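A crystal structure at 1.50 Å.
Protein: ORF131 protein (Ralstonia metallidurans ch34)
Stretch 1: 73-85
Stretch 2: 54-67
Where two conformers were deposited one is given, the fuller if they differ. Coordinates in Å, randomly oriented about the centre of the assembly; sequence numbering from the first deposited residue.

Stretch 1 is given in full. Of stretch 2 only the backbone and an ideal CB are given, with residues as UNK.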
# COMPACT_ATOMS: atom_id res chain seq x y z
N VAL A 73 -3.40 -1.92 -3.71
CA VAL A 73 -2.31 -1.41 -2.85
C VAL A 73 -1.98 -0.03 -3.31
O VAL A 73 -2.30 0.36 -4.43
CB VAL A 73 -1.03 -2.23 -2.93
CG1 VAL A 73 -1.25 -3.63 -2.36
CG2 VAL A 73 -0.56 -2.38 -4.34
N ASN A 74 -1.39 0.80 -2.44
CA ASN A 74 -0.94 2.15 -2.80
C ASN A 74 0.55 2.21 -2.91
O ASN A 74 1.22 1.76 -1.98
CB ASN A 74 -1.37 3.17 -1.71
CG ASN A 74 -2.82 3.43 -1.64
OD1 ASN A 74 -3.61 3.24 -2.55
ND2 ASN A 74 -3.26 3.88 -0.47
N VAL A 75 1.06 2.76 -4.00
CA VAL A 75 2.53 2.99 -4.14
C VAL A 75 2.74 4.40 -4.55
O VAL A 75 1.87 5.14 -5.05
CB VAL A 75 3.13 2.05 -5.21
CG1 VAL A 75 2.81 0.56 -4.82
CG2 VAL A 75 2.62 2.36 -6.66
N ASP A 76 3.96 4.86 -4.29
CA ASP A 76 4.37 6.17 -4.75
C ASP A 76 4.99 6.11 -6.15
O ASP A 76 5.61 5.14 -6.55
CB ASP A 76 5.45 6.72 -3.81
CG ASP A 76 4.92 7.08 -2.42
OD1 ASP A 76 3.74 7.50 -2.30
OD2 ASP A 76 5.70 6.83 -1.45
N SER A 77 4.82 7.24 -6.83
CA SER A 77 5.65 7.42 -8.07
C SER A 77 7.11 7.17 -7.70
O SER A 77 7.63 7.72 -6.71
CB SER A 77 5.53 8.85 -8.54
OG SER A 77 4.34 9.08 -9.29
N GLY A 78 7.83 6.41 -8.52
CA GLY A 78 9.24 6.16 -8.25
C GLY A 78 9.56 5.08 -7.26
O GLY A 78 10.71 4.75 -7.06
N GLU A 79 8.54 4.59 -6.56
CA GLU A 79 8.85 3.54 -5.54
C GLU A 79 9.23 2.23 -6.15
O GLU A 79 8.65 1.87 -7.24
CB GLU A 79 7.58 3.34 -4.70
CG GLU A 79 7.76 2.54 -3.35
CD GLU A 79 6.44 2.34 -2.54
OE1 GLU A 79 5.43 2.88 -2.89
OE2 GLU A 79 6.50 1.55 -1.56
N THR A 80 10.17 1.49 -5.57
CA THR A 80 10.53 0.17 -6.06
C THR A 80 9.98 -0.82 -5.03
O THR A 80 10.32 -0.79 -3.86
CB THR A 80 12.05 -0.05 -6.21
OG1 THR A 80 12.54 0.91 -7.16
CG2 THR A 80 12.33 -1.46 -6.75
N VAL A 81 9.07 -1.68 -5.49
CA VAL A 81 8.27 -2.59 -4.63
C VAL A 81 8.41 -3.96 -5.16
O VAL A 81 8.32 -4.18 -6.41
CB VAL A 81 6.76 -2.18 -4.69
CG1 VAL A 81 5.96 -3.09 -3.80
CG2 VAL A 81 6.58 -0.72 -4.20
N ALA A 82 8.59 -4.92 -4.27
CA ALA A 82 8.57 -6.32 -4.69
C ALA A 82 7.27 -6.94 -4.29
O ALA A 82 6.62 -6.53 -3.28
CB ALA A 82 9.76 -7.07 -4.00
N PHE A 83 6.76 -7.79 -5.19
CA PHE A 83 5.49 -8.46 -4.94
C PHE A 83 5.73 -9.95 -4.86
O PHE A 83 6.46 -10.50 -5.70
CB PHE A 83 4.55 -8.17 -6.11
CG PHE A 83 4.12 -6.70 -6.22
CD1 PHE A 83 3.01 -6.24 -5.55
CD2 PHE A 83 4.93 -5.77 -6.91
CE1 PHE A 83 2.61 -4.86 -5.68
CE2 PHE A 83 4.59 -4.44 -7.02
CZ PHE A 83 3.42 -3.97 -6.37
N ARG A 84 5.14 -10.56 -3.88
CA ARG A 84 5.39 -11.99 -3.56
C ARG A 84 4.13 -12.82 -3.73
O ARG A 84 3.09 -12.44 -3.20
CB ARG A 84 5.90 -12.07 -2.10
CG ARG A 84 5.82 -13.48 -1.42
CD ARG A 84 6.76 -13.65 -0.06
NE ARG A 84 7.66 -14.85 -0.25
CZ ARG A 84 8.95 -14.80 -0.49
NH1 ARG A 84 9.58 -13.65 -0.39
NH2 ARG A 84 9.66 -15.90 -0.76
N ALA A 85 4.27 -13.95 -4.42
CA ALA A 85 3.23 -15.00 -4.39
C ALA A 85 3.95 -16.28 -4.02
O ALA A 85 4.80 -16.75 -4.76
CB ALA A 85 2.62 -15.14 -5.81
N UNK A 54 10.55 -3.01 -14.91
CA UNK A 54 10.99 -4.12 -14.06
C UNK A 54 12.18 -3.77 -13.19
O UNK A 54 13.06 -2.92 -13.60
CB UNK A 54 11.34 -5.33 -14.93
N UNK A 55 12.21 -4.30 -11.98
CA UNK A 55 13.27 -4.01 -11.04
C UNK A 55 13.76 -5.28 -10.40
O UNK A 55 13.09 -6.30 -10.49
CB UNK A 55 12.80 -3.02 -9.97
N UNK A 56 14.93 -5.17 -9.75
CA UNK A 56 15.38 -6.30 -8.92
C UNK A 56 14.92 -6.21 -7.47
O UNK A 56 14.82 -5.11 -6.92
CB UNK A 56 16.91 -6.39 -8.95
N UNK A 57 14.59 -7.37 -6.87
CA UNK A 57 14.25 -7.39 -5.48
C UNK A 57 15.24 -6.76 -4.56
O UNK A 57 14.81 -6.18 -3.51
CB UNK A 57 14.03 -8.84 -5.04
N UNK A 58 16.53 -6.77 -4.95
CA UNK A 58 17.51 -6.17 -4.05
C UNK A 58 17.42 -4.66 -3.93
O UNK A 58 18.03 -4.07 -3.05
CB UNK A 58 18.92 -6.54 -4.52
N UNK A 59 16.63 -4.01 -4.79
CA UNK A 59 16.42 -2.56 -4.71
C UNK A 59 15.04 -2.19 -4.14
O UNK A 59 14.75 -1.01 -4.06
CB UNK A 59 16.58 -1.94 -6.10
N UNK A 60 14.24 -3.19 -3.83
CA UNK A 60 12.90 -2.86 -3.33
C UNK A 60 12.94 -2.44 -1.88
O UNK A 60 13.67 -3.00 -1.06
CB UNK A 60 11.95 -4.05 -3.50
N UNK A 61 12.03 -1.52 -1.54
CA UNK A 61 11.98 -0.99 -0.17
C UNK A 61 10.97 -1.77 0.67
O UNK A 61 10.92 -1.60 1.88
CB UNK A 61 11.62 0.50 -0.18
N UNK A 62 10.14 -2.62 0.07
CA UNK A 62 9.23 -3.51 0.82
C UNK A 62 8.80 -4.68 -0.08
O UNK A 62 8.96 -4.55 -1.31
CB UNK A 62 8.01 -2.74 1.32
N UNK A 63 8.27 -5.73 0.51
CA UNK A 63 7.72 -6.87 -0.28
C UNK A 63 6.26 -6.93 0.11
O UNK A 63 5.89 -6.99 1.34
CB UNK A 63 8.44 -8.19 -0.01
N UNK A 64 5.37 -6.87 -0.90
CA UNK A 64 3.91 -6.92 -0.64
C UNK A 64 3.49 -8.36 -1.00
O UNK A 64 3.73 -8.85 -2.10
CB UNK A 64 3.14 -5.88 -1.45
N UNK A 65 2.86 -9.06 -0.05
CA UNK A 65 2.31 -10.38 -0.31
C UNK A 65 1.00 -10.25 -1.13
O UNK A 65 0.09 -9.50 -0.79
CB UNK A 65 2.06 -11.12 1.01
N UNK A 66 0.92 -10.97 -2.23
CA UNK A 66 -0.28 -10.94 -3.08
C UNK A 66 -1.15 -12.17 -2.71
O UNK A 66 -0.75 -13.29 -2.92
CB UNK A 66 0.09 -10.95 -4.56
N UNK A 67 -2.18 -11.92 -1.93
CA UNK A 67 -3.04 -13.02 -1.36
C UNK A 67 -4.34 -12.99 -2.08
O UNK A 67 -4.79 -11.95 -2.54
CB UNK A 67 -3.27 -12.87 0.15

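Position 54 lies beyond the reach of stretch 1, and its phi of -55° admits many residues, proline among them; it is Pro54. At position 55 CA-to-CB points toward Thr80, with the ideal CB 3.6 Å from Thr80 CG2. That closeness favours a small apolar group, and Ala55 makes this contact.

Position 56 points away with room for a side chain, so glycine is not demanded, yet the residue is Gly56. Positions 57 to 59 form a 3-10 segment. Position 57 points sideways past Ala82, and many residues would do; Gln57 brings its CG 4.3 Å from Ala82 CB. Many would also serve at 58, out of reach; Ser58 is found. At 59, with the ideal CB 4.3 Å from Thr80 CG2, many residues fit; the end of Gln59 leads away.

At position 60 the ideal CB lies 3.6 Å from Ala82 N and 3.7 Å from Thr80 O, so a small side chain fits readily. Ala60 packs its CB 3.8 Å from Ala82 CB. Position 61 points sideways near the carbonyl of Thr80, where a small polar residue would suit. In Ser61 the backbone N donates to Thr80 O (3.0 Å), while a water bridges Ser61 OG and Thr80 N.

Position 62 has its ideal CB 5.4 Å from Glu79 OE2, and the carbonyl of Asn74 lies farther on. A carboxylate and a carbonyl call for a long donor, lysine or arginine. Arg62 reaches both: NE forms a salt bridge with Glu79 OE2 (2.9 Å), and NH2 donates to Asn74 O (2.8 Å). Both acceptors lie at the guanidinium edge.

Positions 63 to 65 pair in parallel register with Ala82, Phe83 and Arg84, and their side chains alternate between faces. Position 63 shares a face with Ala82 and Arg84; the small alanine leaves space for a branched apolar residue. Ile63 lays CG2 3.6 Å from Arg84 CB and CG1 3.9 Å from Ala82 CB. Position 64 takes the face of Phe83, among Val73, Val81 and the ring, so a sizeable aliphatic chain is expected. Ile64 places CD1 3.6 Å from Val81 CG1; its N donates to Ala82 O (2.7 Å).

Position 65 returns to the face of Arg84, and polar or apolar residues could serve. Asp65 brings OD1 3.9 Å from Arg84 CG, without a salt bridge between them. Position 66 points toward stretch 1 near the Phe83 ring, favouring a compact aliphatic residue. Val66 CG2 meets the ring edge, 4.0 Å from Phe83 CD1. Stretch 1 sets no preference at 67; Lys67 makes a long salt bridge to Asp65.

Stretch 2 54-67: PAGQSQASRIIDVK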
# COMPACT_ATOMS: atom_id res chain seq x y z
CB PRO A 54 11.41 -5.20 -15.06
CG PRO A 54 10.67 -4.84 -16.32
CD PRO A 54 10.50 -3.36 -16.33
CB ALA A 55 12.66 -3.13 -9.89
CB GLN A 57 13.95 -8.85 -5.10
CG GLN A 57 13.60 -9.07 -3.65
CD GLN A 57 13.71 -10.54 -3.23
OE1 GLN A 57 13.80 -11.48 -4.09
NE2 GLN A 57 13.76 -10.74 -1.89
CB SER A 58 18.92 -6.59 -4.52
OG SER A 58 19.18 -5.97 -5.75
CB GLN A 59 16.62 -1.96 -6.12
CG GLN A 59 18.13 -1.97 -6.48
CD GLN A 59 18.97 -1.05 -5.61
OE1 GLN A 59 18.64 0.14 -5.52
NE2 GLN A 59 20.04 -1.57 -5.03
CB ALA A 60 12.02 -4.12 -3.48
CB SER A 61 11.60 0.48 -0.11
OG SER A 61 10.56 0.78 -0.97
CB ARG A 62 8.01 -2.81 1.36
CG ARG A 62 7.17 -2.15 0.23
CD ARG A 62 5.78 -1.59 0.77
NE ARG A 62 5.24 -0.66 -0.21
CZ ARG A 62 3.97 -0.33 -0.24
NH1 ARG A 62 3.10 -0.93 0.52
NH2 ARG A 62 3.61 0.63 -1.09
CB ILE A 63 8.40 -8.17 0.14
CG1 ILE A 63 9.84 -8.12 -0.21
CG2 ILE A 63 7.78 -9.34 -0.61
CD1 ILE A 63 10.67 -9.31 0.37
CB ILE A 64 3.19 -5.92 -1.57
CG1 ILE A 64 3.52 -4.49 -1.13
CG2 ILE A 64 1.66 -6.11 -1.42
CD1 ILE A 64 2.90 -3.44 -2.01
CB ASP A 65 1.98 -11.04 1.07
CG ASP A 65 1.89 -12.55 1.00
OD1 ASP A 65 2.16 -13.13 -0.06
OD2 ASP A 65 1.53 -13.16 2.03
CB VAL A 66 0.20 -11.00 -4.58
CG1 VAL A 66 -0.99 -11.24 -5.57
CG2 VAL A 66 0.97 -9.68 -4.95
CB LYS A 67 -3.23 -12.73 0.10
CG LYS A 67 -2.01 -13.12 0.95
CD LYS A 67 -1.53 -14.57 0.62
CE LYS A 67 -0.48 -15.15 1.64
NZ LYS A 67 -1.02 -16.09 2.73
O HOH W 1 11.40 2.51 -3.10
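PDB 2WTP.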